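Long-range contacts in serine protease (Arthrobacter nicotinovorans, PDB 3WY8), which probably cleaves peptide bonds as a secreted serine endopeptidase of the trypsin-like fold, this chain being its protease domain: residues A61-G65 against N137-L141; M89-F95 against P203-I209. One frame throughout, in Å; residues are numbered along the deposited sequence.

Interaction 1 (A61-G65 against N137-L141)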
loop_
_atom_site.group_PDB
_atom_site.type_symbol
_atom_site.label_atom_id
_atom_site.label_comp_id
_atom_site.label_asym_id
_atom_site.label_seq_id
_atom_site.Cartn_x
_atom_site.Cartn_y
_atom_site.Cartn_z
ATOM N N ALA A 61 3.589 0.637 -12.487
ATOM C CA ALA A 61 2.805 0.875 -13.707
ATOM C C ALA A 61 2.392 -0.413 -14.432
ATOM O O ALA A 61 2.252 -0.428 -15.658
ATOM C CB ALA A 61 3.541 1.840 -14.657
ATOM N N TYR A 62 2.202 -1.488 -13.668
ATOM C CA TYR A 62 1.702 -2.754 -14.199
ATOM C C TYR A 62 0.407 -2.528 -14.977
ATOM O O TYR A 62 -0.469 -1.788 -14.535
ATOM C CB TYR A 62 1.441 -3.726 -13.045
ATOM C CG TYR A 62 0.925 -5.099 -13.443
ATOM C CD1 TYR A 62 1.795 -6.182 -13.552
ATOM C CD2 TYR A 62 -0.435 -5.320 -13.673
ATOM C CE1 TYR A 62 1.334 -7.451 -13.904
ATOM C CE2 TYR A 62 -0.911 -6.593 -14.022
ATOM C CZ TYR A 62 -0.021 -7.649 -14.134
ATOM O OH TYR A 62 -0.482 -8.908 -14.469
ATOM N N LEU A 63 0.302 -3.164 -16.141
ATOM C CA LEU A 63 -0.948 -3.178 -16.887
ATOM C C LEU A 63 -1.035 -4.428 -17.745
ATOM O O LEU A 63 -0.215 -4.630 -18.647
ATOM C CB LEU A 63 -1.099 -1.924 -17.757
ATOM C CG LEU A 63 -2.353 -1.880 -18.639
ATOM C CD1 LEU A 63 -3.645 -1.863 -17.813
ATOM C CD2 LEU A 63 -2.291 -0.687 -19.584
ATOM N N ASN A 64 -2.024 -5.268 -17.449
ATOM C CA ASN A 64 -2.296 -6.464 -18.255
ATOM C C ASN A 64 -1.073 -7.356 -18.475
ATOM O O ASN A 64 -0.889 -7.939 -19.552
ATOM C CB ASN A 64 -2.954 -6.070 -19.585
ATOM C CG ASN A 64 -4.314 -5.422 -19.384
ATOM O OD1 ASN A 64 -5.053 -5.788 -18.466
ATOM N ND2 ASN A 64 -4.646 -4.450 -20.225
ATOM N N GLY A 65 -0.242 -7.455 -17.440
ATOM C CA GLY A 65 0.949 -8.297 -17.480
ATOM C C GLY A 65 2.229 -7.571 -17.845
ATOM O O GLY A 65 3.321 -8.108 -17.650
ATOM N N ASN A 137 -10.279 -8.007 -12.040
ATOM C CA ASN A 137 -9.436 -9.151 -12.385
ATOM C C ASN A 137 -7.940 -8.957 -12.107
ATOM O O ASN A 137 -7.118 -9.771 -12.527
ATOM C CB ASN A 137 -9.675 -9.586 -13.839
ATOM C CG ASN A 137 -8.893 -8.756 -14.850
ATOM O OD1 ASN A 137 -8.469 -7.635 -14.570
ATOM N ND2 ASN A 137 -8.703 -9.313 -16.043
ATOM N N GLY A 138 -7.602 -7.863 -11.422
ATOM C CA GLY A 138 -6.240 -7.609 -10.952
ATOM C C GLY A 138 -5.288 -6.973 -11.939
ATOM O O GLY A 138 -4.157 -6.644 -11.589
ATOM N N GLU A 139 -5.745 -6.776 -13.171
ATOM C CA GLU A 139 -4.836 -6.447 -14.261
ATOM C C GLU A 139 -4.594 -4.955 -14.489
ATOM O O GLU A 139 -3.688 -4.582 -15.239
ATOM C CB GLU A 139 -5.306 -7.124 -15.552
ATOM C CG GLU A 139 -5.135 -8.639 -15.522
ATOM C CD GLU A 139 -3.675 -9.046 -15.478
ATOM O OE1 GLU A 139 -3.051 -9.126 -16.551
ATOM O OE2 GLU A 139 -3.149 -9.289 -14.374
ATOM N N SER A 140 -5.393 -4.107 -13.849
ATOM C CA SER A 140 -5.343 -2.670 -14.136
ATOM C C SER A 140 -5.574 -1.800 -12.905
ATOM O O SER A 140 -6.214 -2.224 -11.941
ATOM C CB SER A 140 -6.341 -2.306 -15.242
ATOM O OG SER A 140 -7.664 -2.602 -14.841
ATOM N N LEU A 141 -5.048 -0.580 -12.957
ATOM C CA LEU A 141 -5.156 0.374 -11.856
ATOM C C LEU A 141 -6.559 0.975 -11.747
ATOM O O LEU A 141 -7.134 1.418 -12.743
ATOM C CB LEU A 141 -4.131 1.499 -12.045
ATOM C CG LEU A 141 -3.931 2.472 -10.882
ATOM C CD1 LEU A 141 -3.340 1.760 -9.662
ATOM C CD2 LEU A 141 -3.038 3.619 -11.325
HETATM O O HOH W 1 -2.789 -0.186 -14.671
#
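Tyr62 and Glu139 meet through their polar ends where two loops, one from each half of the trypsin-like two-barrel fold, come together. The phenol OH donates to Glu139 OE2 over 2.7 Å, reaching the syn side of the carboxylate somewhat out of its plane. Ring and carboxylate stand almost perpendicular, 81° apart. The tyrosine gets there with CG anti to the backbone N. Glutamate suits its place because it is long enough to fold back at chi2 (-66°) and set an accepting carboxylate at the hydroxyl. A backbone bond fixes the loop from which that chain starts: Asn64 N donates to Glu139 O over 2.9 Å, nearly straight at 175° and in the carbonyl plane. Asn64 also turns its amide so that OD1 rests against Glu139 CB, and a residue comfortable at positive phi fits the bend there. Leu63 adds an apolar touch, CD1 lying 3.8 Å from Ser140 CB. Beyond the pair, Lys13 of strand 11-18 holds the carbonyl of Gly138, and the hydroxyl of Tyr130 is hydrogen-bonded to Tyr62 O. One water also joins the loops, giving a hydrogen to Tyr62 O at 2.8 Å and accepting from Leu141 N at 2.9 Å.

Interaction 2 (M89-F95 against P203-I209); sequences MQYDTAF and PYWGTVI
The backbones of 89-95 and 203-209 come nearest at Gln90 and Pro203, whose CA atoms lie 5.7 Å apart, and two waters bridge Gln90 O to the N and O of Tyr204. Thr93 OG1 accepts from Trp205 NE1 at 3.0 Å, 21° out of the indole plane with an N-H...O angle of 148°. With OG1 beside its own backbone N, Thr93 sets CG2 by the NE1-CZ2 side of the indole but displaced from its plane, 3.6 Å from CZ2. The Phe95 and indole rings meet obliquely, planes at 58°. Were this indole replaced by the methyl of an alanine, Thr93 OG1 would probably lose its N-H donor and a gap would open beside Phe95. In this trypsin-like fold the contact joins the loop leading into strand 94-98, and the strand's start, to the loop and first turn of helix 207-218, next to Asp92, whose OD2 accepts from His43 and Ser190, consistent with a charge relay. Branched Ile209 packs CD1 3.8 Å from Thr93 CB and sets CG2 over one indole face, toward its rim. Pro203 rests CG on Thr93 OG1 (3.2 Å) and Asp92 O. Val208 crosses Tyr91 at about a right angle, its CB 3.6 Å from CE1.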
loop_
_atom_site.group_PDB
_atom_site.type_symbol
_atom_site.label_atom_id
_atom_site.label_comp_id
_atom_site.label_asym_id
_atom_site.label_seq_id
_atom_site.Cartn_x
_atom_site.Cartn_y
_atom_site.Cartn_z
ATOM N N MET A 89 -4.419 -4.624 13.669
ATOM C CA MET A 89 -4.917 -3.898 12.489
ATOM C C MET A 89 -4.725 -2.382 12.560
ATOM O O MET A 89 -4.707 -1.713 11.525
ATOM C CB MET A 89 -6.393 -4.230 12.199
ATOM C CG MET A 89 -6.648 -5.662 11.728
ATOM S SD MET A 89 -5.796 -6.121 10.202
ATOM C CE MET A 89 -6.678 -5.135 8.995
ATOM N N GLN A 90 -4.573 -1.838 13.770
ATOM C CA GLN A 90 -4.310 -0.406 13.923
ATOM C C GLN A 90 -3.036 0.011 13.196
ATOM O O GLN A 90 -2.914 1.153 12.736
ATOM C CB GLN A 90 -4.207 -0.009 15.401
ATOM C CG GLN A 90 -3.736 1.429 15.599
ATOM C CD GLN A 90 -4.051 1.998 16.965
ATOM O OE1 GLN A 90 -4.630 1.327 17.822
ATOM N NE2 GLN A 90 -3.669 3.255 17.174
ATOM N N TYR A 91 -2.096 -0.925 13.099
ATOM C CA TYR A 91 -0.777 -0.640 12.555
ATOM C C TYR A 91 -0.488 -1.449 11.288
ATOM O O TYR A 91 0.646 -1.872 11.056
ATOM C CB TYR A 91 0.291 -0.884 13.634
ATOM C CG TYR A 91 0.024 -0.149 14.935
ATOM C CD1 TYR A 91 0.309 1.208 15.061
ATOM C CD2 TYR A 91 -0.520 -0.814 16.035
ATOM C CE1 TYR A 91 0.063 1.890 16.256
ATOM C CE2 TYR A 91 -0.761 -0.143 17.237
ATOM C CZ TYR A 91 -0.468 1.205 17.338
ATOM O OH TYR A 91 -0.704 1.875 18.521
ATOM N N ASP A 92 -1.517 -1.637 10.459
ATOM C CA ASP A 92 -1.386 -2.404 9.218
ATOM C C ASP A 92 -0.784 -1.554 8.095
ATOM O O ASP A 92 -1.458 -1.196 7.129
ATOM C CB ASP A 92 -2.743 -3.002 8.803
ATOM C CG ASP A 92 -2.625 -4.004 7.659
ATOM O OD1 ASP A 92 -1.504 -4.489 7.392
ATOM O OD2 ASP A 92 -3.668 -4.309 7.032
ATOM N N THR A 93 0.493 -1.221 8.249
ATOM C CA THR A 93 1.269 -0.576 7.201
ATOM C C THR A 93 2.691 -1.078 7.334
ATOM O O THR A 93 3.162 -1.343 8.441
ATOM C CB THR A 93 1.234 0.968 7.305
ATOM O OG1 THR A 93 -0.100 1.432 7.077
ATOM C CG2 THR A 93 2.151 1.620 6.270
ATOM N N ALA A 94 3.361 -1.224 6.198
ATOM C CA ALA A 94 4.744 -1.661 6.182
ATOM C C ALA A 94 5.462 -1.099 4.966
ATOM O O ALA A 94 4.837 -0.554 4.054
ATOM C CB ALA A 94 4.815 -3.182 6.203
ATOM N N PHE A 95 6.785 -1.213 4.972
ATOM C CA PHE A 95 7.596 -0.655 3.913
ATOM C C PHE A 95 8.601 -1.683 3.448
ATOM O O PHE A 95 9.282 -2.321 4.250
ATOM C CB PHE A 95 8.292 0.631 4.376
ATOM C CG PHE A 95 7.333 1.686 4.836
ATOM C CD1 PHE A 95 6.827 2.621 3.940
ATOM C CD2 PHE A 95 6.897 1.715 6.159
ATOM C CE1 PHE A 95 5.915 3.591 4.359
ATOM C CE2 PHE A 95 5.978 2.674 6.589
ATOM C CZ PHE A 95 5.491 3.617 5.688
ATOM N N PRO A 203 -5.318 2.454 7.899
ATOM C CA PRO A 203 -4.856 2.845 9.231
ATOM C C PRO A 203 -4.412 4.305 9.313
ATOM O O PRO A 203 -4.001 4.904 8.310
ATOM C CB PRO A 203 -3.651 1.930 9.465
ATOM C CG PRO A 203 -3.144 1.643 8.106
ATOM C CD PRO A 203 -4.373 1.531 7.247
ATOM N N TYR A 204 -4.499 4.863 10.516
ATOM C CA TYR A 204 -3.999 6.200 10.767
ATOM C C TYR A 204 -2.474 6.180 10.728
ATOM O O TYR A 204 -1.839 5.362 11.397
ATOM C CB TYR A 204 -4.482 6.709 12.127
ATOM C CG TYR A 204 -3.950 8.084 12.435
ATOM C CD1 TYR A 204 -4.510 9.213 11.837
ATOM C CD2 TYR A 204 -2.867 8.256 13.299
ATOM C CE1 TYR A 204 -4.014 10.482 12.098
ATOM C CE2 TYR A 204 -2.364 9.524 13.572
ATOM C CZ TYR A 204 -2.944 10.629 12.969
ATOM O OH TYR A 204 -2.451 11.883 13.240
ATOM N N TRP A 205 -1.891 7.069 9.933
ATOM C CA TRP A 205 -0.439 7.147 9.842
ATOM C C TRP A 205 0.128 8.028 10.951
ATOM O O TRP A 205 0.271 9.246 10.798
ATOM C CB TRP A 205 -0.000 7.592 8.445
ATOM C CG TRP A 205 0.177 6.428 7.504
ATOM C CD1 TRP A 205 -0.382 5.182 7.619
ATOM C CD2 TRP A 205 0.966 6.405 6.313
ATOM N NE1 TRP A 205 0.019 4.387 6.577
ATOM C CE2 TRP A 205 0.843 5.114 5.756
ATOM C CE3 TRP A 205 1.764 7.352 5.659
ATOM C CZ2 TRP A 205 1.495 4.743 4.572
ATOM C CZ3 TRP A 205 2.414 6.982 4.482
ATOM C CH2 TRP A 205 2.277 5.689 3.955
ATOM N N GLY A 206 0.432 7.383 12.077
ATOM C CA GLY A 206 0.913 8.071 13.264
ATOM C C GLY A 206 2.367 7.788 13.569
ATOM O O GLY A 206 3.134 7.425 12.686
ATOM N N THR A 207 2.746 7.958 14.833
ATOM C CA THR A 207 4.152 7.861 15.228
ATOM C C THR A 207 4.748 6.460 15.079
ATOM O O THR A 207 5.929 6.329 14.767
ATOM C CB THR A 207 4.369 8.359 16.671
ATOM O OG1 THR A 207 3.410 7.737 17.536
ATOM C CG2 THR A 207 4.215 9.878 16.737
ATOM N N VAL A 208 3.941 5.425 15.312
ATOM C CA VAL A 208 4.422 4.040 15.205
ATOM C C VAL A 208 4.780 3.714 13.750
ATOM O O VAL A 208 5.879 3.232 13.458
ATOM C CB VAL A 208 3.395 3.031 15.776
ATOM C CG1 VAL A 208 3.833 1.593 15.515
ATOM C CG2 VAL A 208 3.191 3.264 17.285
ATOM N N ILE A 209 3.854 4.011 12.839
ATOM C CA ILE A 209 4.084 3.781 11.416
ATOM C C ILE A 209 5.211 4.691 10.890
ATOM O O ILE A 209 6.034 4.262 10.074
ATOM C CB ILE A 209 2.756 3.894 10.616
ATOM C CG1 ILE A 209 1.836 2.725 11.003
ATOM C CG2 ILE A 209 3.017 3.923 9.112
ATOM C CD1 ILE A 209 0.381 2.827 10.499
HETATM O O HOH W 2 -4.916 3.063 12.584
HETATM O O HOH W 3 -1.404 3.527 13.300
#

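Overall arrangement
Interactions 1 and 2 lie on opposite sides of the chain's centre, their nearest atoms about 15 Å apart, and share no strand or helix. Both tie the first half of the fold to later chain, and their segments alternate along the sequence. Interaction 1 is partly buried and joins loop to loop, relying on hydrogen bonds made by a carboxylate, a phenol and the backbone. Interaction 2 is buried and larger, 435 against 257 Å², and sets a strand and its preceding turn against the loop before the C-terminal helix and that helix's first turn; aromatic and branched side chains dominate there, round one indole hydrogen bond. Waters bridge backbone atoms in both, but only interaction 2 includes a residue of the probable catalytic triad.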